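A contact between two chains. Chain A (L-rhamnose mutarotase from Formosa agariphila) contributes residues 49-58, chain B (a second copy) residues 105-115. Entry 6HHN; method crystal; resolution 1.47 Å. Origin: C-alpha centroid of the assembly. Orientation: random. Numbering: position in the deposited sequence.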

# COMPACT_ATOMS: atom_id res chain seq x y z
N VAL A 49 6.40 14.94 4.47
CA VAL A 49 5.63 13.93 3.76
C VAL A 49 5.64 14.24 2.27
O VAL A 49 5.41 15.38 1.85
N SER A 50 5.88 13.21 1.46
CA SER A 50 5.74 13.31 0.02
C SER A 50 5.18 12.00 -0.52
O SER A 50 5.15 10.98 0.18
N GLU A 51 4.72 12.06 -1.77
CA GLU A 51 4.23 10.88 -2.49
C GLU A 51 3.28 10.06 -1.64
O GLU A 51 3.43 8.85 -1.47
N TYR A 52 2.29 10.75 -1.10
CA TYR A 52 1.28 10.16 -0.22
C TYR A 52 0.11 9.70 -1.07
O TYR A 52 -0.61 10.52 -1.64
N SER A 53 -0.08 8.38 -1.14
CA SER A 53 -1.18 7.77 -1.85
C SER A 53 -2.06 7.00 -0.87
O SER A 53 -1.56 6.41 0.09
N ILE A 54 -3.36 7.02 -1.12
CA ILE A 54 -4.29 6.14 -0.42
C ILE A 54 -5.09 5.37 -1.47
O ILE A 54 -5.59 5.96 -2.43
N PHE A 55 -5.14 4.03 -1.32
CA PHE A 55 -5.84 3.12 -2.21
C PHE A 55 -6.96 2.43 -1.44
O PHE A 55 -6.87 2.25 -0.22
N ILE A 56 -8.01 2.04 -2.15
CA ILE A 56 -9.16 1.39 -1.53
C ILE A 56 -9.35 -0.02 -2.06
O ILE A 56 -9.14 -0.29 -3.25
N ASP A 57 -9.71 -0.93 -1.14
CA ASP A 57 -10.35 -2.23 -1.42
C ASP A 57 -11.80 -1.99 -0.99
O ASP A 57 -12.16 -2.09 0.20
N GLU A 58 -12.63 -1.62 -1.95
CA GLU A 58 -13.97 -1.17 -1.59
C GLU A 58 -14.78 -2.31 -0.99
O GLU A 58 -15.57 -2.09 -0.05
N SER B 105 -4.29 -11.97 -6.67
CA SER B 105 -3.98 -10.54 -6.57
C SER B 105 -5.25 -9.74 -6.77
O SER B 105 -5.96 -9.96 -7.75
N ILE B 106 -5.54 -8.85 -5.84
CA ILE B 106 -6.73 -7.99 -5.86
C ILE B 106 -6.27 -6.56 -6.10
O ILE B 106 -5.51 -6.02 -5.28
N PRO B 107 -6.66 -5.90 -7.18
CA PRO B 107 -6.18 -4.54 -7.41
C PRO B 107 -6.84 -3.56 -6.45
O PRO B 107 -7.99 -3.73 -6.04
N LEU B 108 -6.09 -2.51 -6.10
CA LEU B 108 -6.57 -1.46 -5.20
C LEU B 108 -6.57 -0.14 -5.94
O LEU B 108 -5.55 0.25 -6.52
N GLU B 109 -7.69 0.57 -5.89
CA GLU B 109 -7.90 1.80 -6.66
C GLU B 109 -7.39 3.01 -5.87
O GLU B 109 -7.74 3.18 -4.70
N GLU B 110 -6.59 3.85 -6.53
CA GLU B 110 -6.12 5.06 -5.85
C GLU B 110 -7.27 6.05 -5.67
O GLU B 110 -7.97 6.38 -6.63
N VAL B 111 -7.46 6.52 -4.44
CA VAL B 111 -8.49 7.49 -4.12
C VAL B 111 -7.93 8.82 -3.62
O VAL B 111 -8.71 9.77 -3.43
N PHE B 112 -6.63 8.91 -3.38
CA PHE B 112 -5.98 10.16 -2.99
C PHE B 112 -4.52 10.09 -3.40
O PHE B 112 -3.88 9.05 -3.23
N TYR B 113 -4.00 11.21 -3.91
CA TYR B 113 -2.57 11.36 -4.14
C TYR B 113 -2.16 12.80 -3.87
O TYR B 113 -2.78 13.73 -4.39
N MET B 114 -1.09 12.96 -3.08
CA MET B 114 -0.41 14.24 -2.90
C MET B 114 1.07 14.03 -3.18
O MET B 114 1.74 13.28 -2.46
N GLU B 115 1.59 14.71 -4.19
CA GLU B 115 3.02 14.61 -4.50
C GLU B 115 3.87 15.21 -3.37
O GLU B 115 3.53 16.27 -2.83
OXT GLU B 115 4.92 14.66 -3.02

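A strand from each copy of the mutarotase pairs antiparallel across the subunit boundary into a continuous sheet, and their side chains pack side by side on its two faces.

The backbone sets the register. Tyr A52 N donates to Met B114 O at 2.9 Å, and Met B114 N returns a bond to Tyr A52 O at 2.9 Å. A beta bulge follows: Ile A54 O accepts from both Val B111 N (2.8 Å) and Phe B112 N (3.3 Å), so one residue of chain A faces two of chain B. Pairing then resumes, with Ile A56 N to Glu B109 O at 2.8 Å.

One face carries Tyr A52, Ile A54 and Ile A56 alongside Met B114, Phe B112 and Glu B109. Tyr A52 (chi1 t) offers its ring face to the edge of Phe B112 (also t); the planes stand at 86°, with Tyr A52 CD2 3.8 Å from Phe B112 CE2. Flat rings suit this arrangement, in which the hydrogen-bearing edge of one meets the pi cloud of the other. Ile A54 (m, t) reaches the same phenyl ring, its CD1 lying 3.9 Å from Phe B112 CD2. The flexible, unbranched Met B114 (t, t, p) curls its terminal methyl back toward chain A, placing CE 4.3 Å from Tyr A52 CB and 4.1 Å from Val A49 CG1. Ile A56 (t, t) sets CG2 3.7 Å from Val B111 CG1; such beta-branched residues fill space close to an extended backbone.

The other face carries Ser A53 and Phe A55 alongside Tyr B113 and Glu B110, and mixes apolar and polar contacts. Phe A55 (m) lies against the neighbouring strand, its CE2 3.7 Å from Glu B110 CB. The buried Ser A53 (m) lies beside Tyr B113, with OG near the ring edge, 3.4 Å from Tyr B113 CD1. Ser A53 OG donates to Glu B110 OE2 at 2.7 Å, the glutamate being t, t, which gives this buried polar group a charged acceptor. Past these paired residues, Leu B108 (m, t) points toward chain A, its CB 3.7 Å from Phe A55 CB and its CD2 3.6 Å from Asp A57 CB.

At one end, the C-terminal carboxylate of Glu B115 offers an additional acceptor: Glu A51 N donates to Glu B115 OXT at 2.9 Å. Water 1 lies within hydrogen-bonding reach of Val A49 O (3.2 Å) and Glu B115 O (3.0 Å). Toward the opposite end, water 2 donates to Glu A58 OE2 (2.9 Å) and Glu B109 OE1 (3.0 Å), bridging the two carboxylates.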

# COMPACT_ATOMS: atom_id res chain seq x y z
CB VAL A 49 4.19 13.87 4.28
CG1 VAL A 49 3.37 12.84 3.49
CG2 VAL A 49 4.17 13.54 5.75
CB SER A 50 7.08 13.61 -0.67
OG SER A 50 8.02 12.56 -0.46
CB GLU A 51 5.40 10.05 -3.01
CG GLU A 51 6.24 10.82 -4.01
CD GLU A 51 7.36 10.00 -4.57
OE1 GLU A 51 7.08 8.88 -5.04
OE2 GLU A 51 8.52 10.47 -4.53
CB TYR A 52 0.84 11.25 0.76
CG TYR A 52 -0.12 10.85 1.86
CD1 TYR A 52 -0.55 9.55 2.05
CD2 TYR A 52 -0.60 11.83 2.72
CE1 TYR A 52 -1.42 9.25 3.08
CE2 TYR A 52 -1.45 11.54 3.73
CZ TYR A 52 -1.88 10.24 3.92
OH TYR A 52 -2.76 9.96 4.96
CB SER A 53 -0.69 6.72 -2.86
OG SER A 53 -0.12 7.33 -4.02
CB ILE A 54 -5.23 6.91 0.52
CG1 ILE A 54 -4.42 7.73 1.53
CG2 ILE A 54 -6.17 5.91 1.24
CD1 ILE A 54 -5.24 8.71 2.35
CB PHE A 55 -4.86 2.04 -2.72
CG PHE A 55 -3.62 2.58 -3.39
CD1 PHE A 55 -2.49 2.88 -2.65
CD2 PHE A 55 -3.60 2.79 -4.75
CE1 PHE A 55 -1.35 3.36 -3.25
CE2 PHE A 55 -2.45 3.28 -5.38
CZ PHE A 55 -1.33 3.58 -4.62
CB ILE A 56 -10.44 2.25 -1.71
CG1 ILE A 56 -11.55 1.75 -0.77
CG2 ILE A 56 -10.88 2.26 -3.17
CD1 ILE A 56 -12.78 2.64 -0.79
CB ASP A 57 -9.73 -3.30 -0.57
CG ASP A 57 -10.25 -4.68 -0.87
OD1 ASP A 57 -11.37 -4.82 -1.41
OD2 ASP A 57 -9.52 -5.63 -0.50
CB GLU A 58 -14.69 -0.58 -2.81
CG GLU A 58 -16.08 -0.04 -2.45
CD GLU A 58 -16.75 0.66 -3.61
OE1 GLU A 58 -17.79 1.31 -3.38
OE2 GLU A 58 -16.22 0.56 -4.73
CB SER B 105 -2.98 -10.18 -7.68
OG SER B 105 -2.49 -8.88 -7.54
CB ILE B 106 -7.49 -8.09 -4.52
CG1 ILE B 106 -7.89 -9.53 -4.21
CG2 ILE B 106 -8.69 -7.15 -4.52
CD1 ILE B 106 -9.07 -10.00 -4.95
CB PRO B 107 -6.59 -4.24 -8.85
CG PRO B 107 -7.78 -5.13 -9.09
CD PRO B 107 -7.52 -6.38 -8.29
CB LEU B 108 -5.67 -1.39 -3.98
CG LEU B 108 -5.50 -2.70 -3.21
CD1 LEU B 108 -4.39 -2.60 -2.16
CD2 LEU B 108 -6.78 -3.10 -2.57
CB GLU B 109 -9.40 1.95 -6.92
CG GLU B 109 -9.82 3.21 -7.66
CD GLU B 109 -11.34 3.38 -7.72
OE1 GLU B 109 -12.06 2.36 -7.60
OE2 GLU B 109 -11.81 4.52 -7.90
CB GLU B 110 -4.97 5.71 -6.63
CG GLU B 110 -4.23 6.74 -5.80
CD GLU B 110 -3.06 7.35 -6.53
OE1 GLU B 110 -3.29 7.97 -7.60
OE2 GLU B 110 -1.92 7.22 -6.03
CB VAL B 111 -9.53 6.94 -3.13
CG1 VAL B 111 -10.37 5.84 -3.79
CG2 VAL B 111 -8.88 6.39 -1.88
CB PHE B 112 -6.09 10.38 -1.48
CG PHE B 112 -5.30 11.56 -0.99
CD1 PHE B 112 -5.70 12.85 -1.29
CD2 PHE B 112 -4.17 11.38 -0.22
CE1 PHE B 112 -4.98 13.93 -0.82
CE2 PHE B 112 -3.44 12.47 0.24
CZ PHE B 112 -3.86 13.74 -0.06
CB TYR B 113 -2.18 10.96 -5.57
CG TYR B 113 -0.72 11.21 -5.90
CD1 TYR B 113 0.30 10.47 -5.31
CD2 TYR B 113 -0.36 12.19 -6.81
CE1 TYR B 113 1.62 10.69 -5.60
CE2 TYR B 113 0.97 12.42 -7.11
CZ TYR B 113 1.95 11.66 -6.51
OH TYR B 113 3.27 11.90 -6.81
CB MET B 114 -0.61 14.76 -1.47
CG MET B 114 -0.00 16.13 -1.25
SD MET B 114 0.36 16.52 0.48
CE MET B 114 1.73 15.41 0.80
CB GLU B 115 3.34 15.31 -5.81
CG GLU B 115 4.82 15.25 -6.18
CD GLU B 115 5.16 16.12 -7.38
OE1 GLU B 115 4.43 16.05 -8.39
OE2 GLU B 115 6.15 16.88 -7.30
O HOH W 1 5.73 16.95 -0.95
O HOH W 2 -13.61 0.48 -5.90